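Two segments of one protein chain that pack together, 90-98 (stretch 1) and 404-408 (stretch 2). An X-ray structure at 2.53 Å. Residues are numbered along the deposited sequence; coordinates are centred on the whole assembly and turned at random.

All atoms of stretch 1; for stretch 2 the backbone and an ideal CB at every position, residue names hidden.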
# COMPACT_ATOMS: atom_id res chain seq x y z
N ILE B 90 16.97 3.18 17.52
CA ILE B 90 16.85 2.44 18.76
C ILE B 90 17.84 2.96 19.80
O ILE B 90 19.04 2.71 19.71
CB ILE B 90 17.09 0.93 18.54
CG1 ILE B 90 16.02 0.38 17.60
CG2 ILE B 90 17.04 0.19 19.88
CD1 ILE B 90 16.14 -1.10 17.36
N ARG B 91 17.31 3.68 20.78
CA ARG B 91 18.11 4.23 21.86
C ARG B 91 18.41 3.08 22.81
O ARG B 91 19.54 2.89 23.27
CB ARG B 91 17.33 5.34 22.56
CG ARG B 91 17.84 5.69 23.95
CD ARG B 91 19.27 6.17 23.92
NE ARG B 91 19.77 6.44 25.27
CZ ARG B 91 20.99 6.88 25.54
NH1 ARG B 91 21.86 7.09 24.55
NH2 ARG B 91 21.35 7.09 26.79
N LEU B 92 17.38 2.30 23.13
CA LEU B 92 17.56 1.15 24.00
C LEU B 92 16.42 0.15 23.86
O LEU B 92 15.31 0.51 23.47
CB LEU B 92 17.79 1.59 25.45
CG LEU B 92 16.82 2.50 26.19
CD1 LEU B 92 15.58 1.71 26.52
CD2 LEU B 92 17.48 3.00 27.47
N SER B 93 16.71 -1.11 24.15
CA SER B 93 15.71 -2.16 24.02
C SER B 93 15.78 -3.26 25.07
O SER B 93 16.82 -3.50 25.68
CB SER B 93 15.81 -2.78 22.62
OG SER B 93 17.11 -3.32 22.40
N TYR B 94 14.65 -3.92 25.25
CA TYR B 94 14.53 -5.02 26.20
C TYR B 94 13.74 -6.17 25.58
O TYR B 94 12.84 -5.95 24.76
CB TYR B 94 13.80 -4.56 27.48
CG TYR B 94 14.58 -3.66 28.42
CD1 TYR B 94 14.93 -2.36 28.06
CD2 TYR B 94 14.95 -4.11 29.69
CE1 TYR B 94 15.63 -1.53 28.94
CE2 TYR B 94 15.65 -3.28 30.58
CZ TYR B 94 15.99 -2.00 30.20
OH TYR B 94 16.71 -1.19 31.05
N HIS B 95 14.10 -7.39 25.95
CA HIS B 95 13.36 -8.57 25.50
C HIS B 95 12.69 -8.98 26.81
O HIS B 95 13.32 -9.56 27.69
CB HIS B 95 14.29 -9.68 25.02
CG HIS B 95 13.56 -10.91 24.57
ND1 HIS B 95 12.89 -10.99 23.37
CD2 HIS B 95 13.37 -12.10 25.18
CE1 HIS B 95 12.32 -12.17 23.26
NE2 HIS B 95 12.59 -12.87 24.35
N GLY B 96 11.41 -8.63 26.96
CA GLY B 96 10.73 -8.93 28.20
C GLY B 96 11.26 -7.98 29.24
O GLY B 96 11.22 -6.77 29.05
N THR B 97 11.78 -8.52 30.34
CA THR B 97 12.33 -7.68 31.40
C THR B 97 13.83 -7.53 31.23
O THR B 97 14.43 -6.56 31.71
CB THR B 97 12.07 -8.30 32.79
OG1 THR B 97 10.66 -8.48 32.97
CG2 THR B 97 12.61 -7.39 33.89
N LYS B 98 14.43 -8.49 30.54
CA LYS B 98 15.87 -8.48 30.30
C LYS B 98 16.25 -7.43 29.26
O LYS B 98 15.63 -7.35 28.20
CB LYS B 98 16.32 -9.88 29.84
CG LYS B 98 17.83 -10.04 29.62
CD LYS B 98 18.61 -10.00 30.93
CE LYS B 98 18.27 -11.19 31.83
NZ LYS B 98 19.01 -11.16 33.13
N UNK B 404 14.90 4.29 35.93
CA UNK B 404 16.10 3.47 35.71
C UNK B 404 16.20 2.66 34.42
O UNK B 404 17.28 2.54 33.83
CB UNK B 404 16.22 2.49 36.88
N UNK B 405 15.09 2.09 33.97
CA UNK B 405 15.11 1.30 32.75
C UNK B 405 15.01 2.11 31.46
O UNK B 405 15.66 1.78 30.46
CB UNK B 405 13.96 0.29 32.79
N UNK B 406 14.22 3.19 31.47
CA UNK B 406 13.98 3.93 30.24
C UNK B 406 14.41 5.38 30.09
O UNK B 406 14.33 5.93 29.00
CB UNK B 406 12.47 3.89 29.98
N UNK B 407 14.86 6.00 31.17
CA UNK B 407 15.28 7.39 31.08
C UNK B 407 14.04 8.25 30.84
O UNK B 407 12.94 7.85 31.19
CB UNK B 407 16.31 7.59 29.97
N UNK B 408 14.23 9.42 30.23
CA UNK B 408 13.13 10.36 29.98
C UNK B 408 12.13 10.01 28.90
O UNK B 408 12.44 9.32 27.93
CB UNK B 408 13.73 11.72 29.63

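Position 404 lies beyond the reach of stretch 1: its CA-to-CB bond points sideways and nothing of the other segment comes within 5.5 Å of the ideal CB. The phi of -52° would suit proline, but many other residues as well. The deposited residue is P404, whose ring holds phi near this value.

At position 405 the CB again points sideways, but its ideal position is 3.6 Å from Y94 OH, so the side chain must pass a tyrosine hydroxyl. Phi and psi of -83° and -36° are open to most residues. A long, flexible chain could run on toward T97, so lysine, arginine, glutamine or methionine would all fit. The residue is K405. Its CB lies 3.5 Å from Y94 OH, and its aliphatic chain, with chi1 m and chi2 t, carries NZ to 4.2 Å from T97 CG2. That is a contact with a methyl group; the ammonium finds its hydrogen bond elsewhere in the structure. K405 O lies 3.7 Å from L92 CD2.

Position 406 has a sideways CB, its ideal position 5.1 Å from L92 CD1. A small side chain would stop short of stretch 1, whereas a large apolar one could turn back to meet the leucine methyl and the tyrosine ring. Leucine, methionine, phenylalanine or tryptophan are reasonable candidates. W406 fills the place: with chi1 m and chi2 at 95°, its indole reaches both neighbours, CE3 lying 3.1 Å from L92 CD1, a tight contact, and CH2 3.5 Å from Y94 CD1. Y94 CE1 lies over one face of the indole, yet the ring planes meet obliquely at 42°, with the tyrosine and six-membered ring centroids 4.7 Å apart.

Position 407 points toward stretch 1, where R91 offers a positive charge, its NH2 about 6.0 Å from the ideal CB of 407, with L92 to one side. An acid long enough to reach it is attractive, glutamate more readily than aspartate; glutamine could also accept hydrogen bonds. Phi and psi of 68° and -154°, however, favour glycine and are unusual for any residue with a CB, so the two clues pull apart. E407 adopts this unusual conformation and forms a salt bridge along the guanidinium edge: R91 NH2 donates to E407 OE1 at 3.2 Å, while R91 NE makes a weak hydrogen bond to E407 OE2 at 3.4 Å. L92 CD2 packs 3.4 Å from E407 OE2.

Position 408 is out of reach, and its extended backbone tolerates almost any residue. R408 makes no contact with stretch 1.

Stretch 2, residues 404-408: PKWER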
# COMPACT_ATOMS: atom_id res chain seq x y z
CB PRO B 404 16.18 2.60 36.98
CG PRO B 404 14.81 2.63 37.54
CD PRO B 404 14.35 4.04 37.27
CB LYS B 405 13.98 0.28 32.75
CG LYS B 405 14.10 -0.84 33.78
CD LYS B 405 12.84 -1.73 33.84
CE LYS B 405 12.68 -2.62 32.61
NZ LYS B 405 11.45 -3.49 32.68
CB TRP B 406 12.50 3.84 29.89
CG TRP B 406 12.00 2.45 29.88
CD1 TRP B 406 11.37 1.79 30.91
CD2 TRP B 406 12.11 1.52 28.82
NE1 TRP B 406 11.09 0.49 30.54
CE2 TRP B 406 11.54 0.30 29.26
CE3 TRP B 406 12.64 1.59 27.53
CZ2 TRP B 406 11.49 -0.84 28.45
CZ3 TRP B 406 12.59 0.47 26.72
CH2 TRP B 406 12.01 -0.73 27.18
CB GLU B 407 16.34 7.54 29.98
CG GLU B 407 17.73 7.07 30.41
CD GLU B 407 18.57 6.49 29.27
OE1 GLU B 407 19.77 6.21 29.49
OE2 GLU B 407 18.04 6.30 28.14
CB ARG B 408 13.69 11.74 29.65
CG ARG B 408 14.06 12.55 30.87
CD ARG B 408 14.81 13.80 30.51
NE ARG B 408 16.24 13.56 30.51
CZ ARG B 408 17.14 14.52 30.29
NH1 ARG B 408 16.73 15.76 30.06
NH2 ARG B 408 18.43 14.23 30.32
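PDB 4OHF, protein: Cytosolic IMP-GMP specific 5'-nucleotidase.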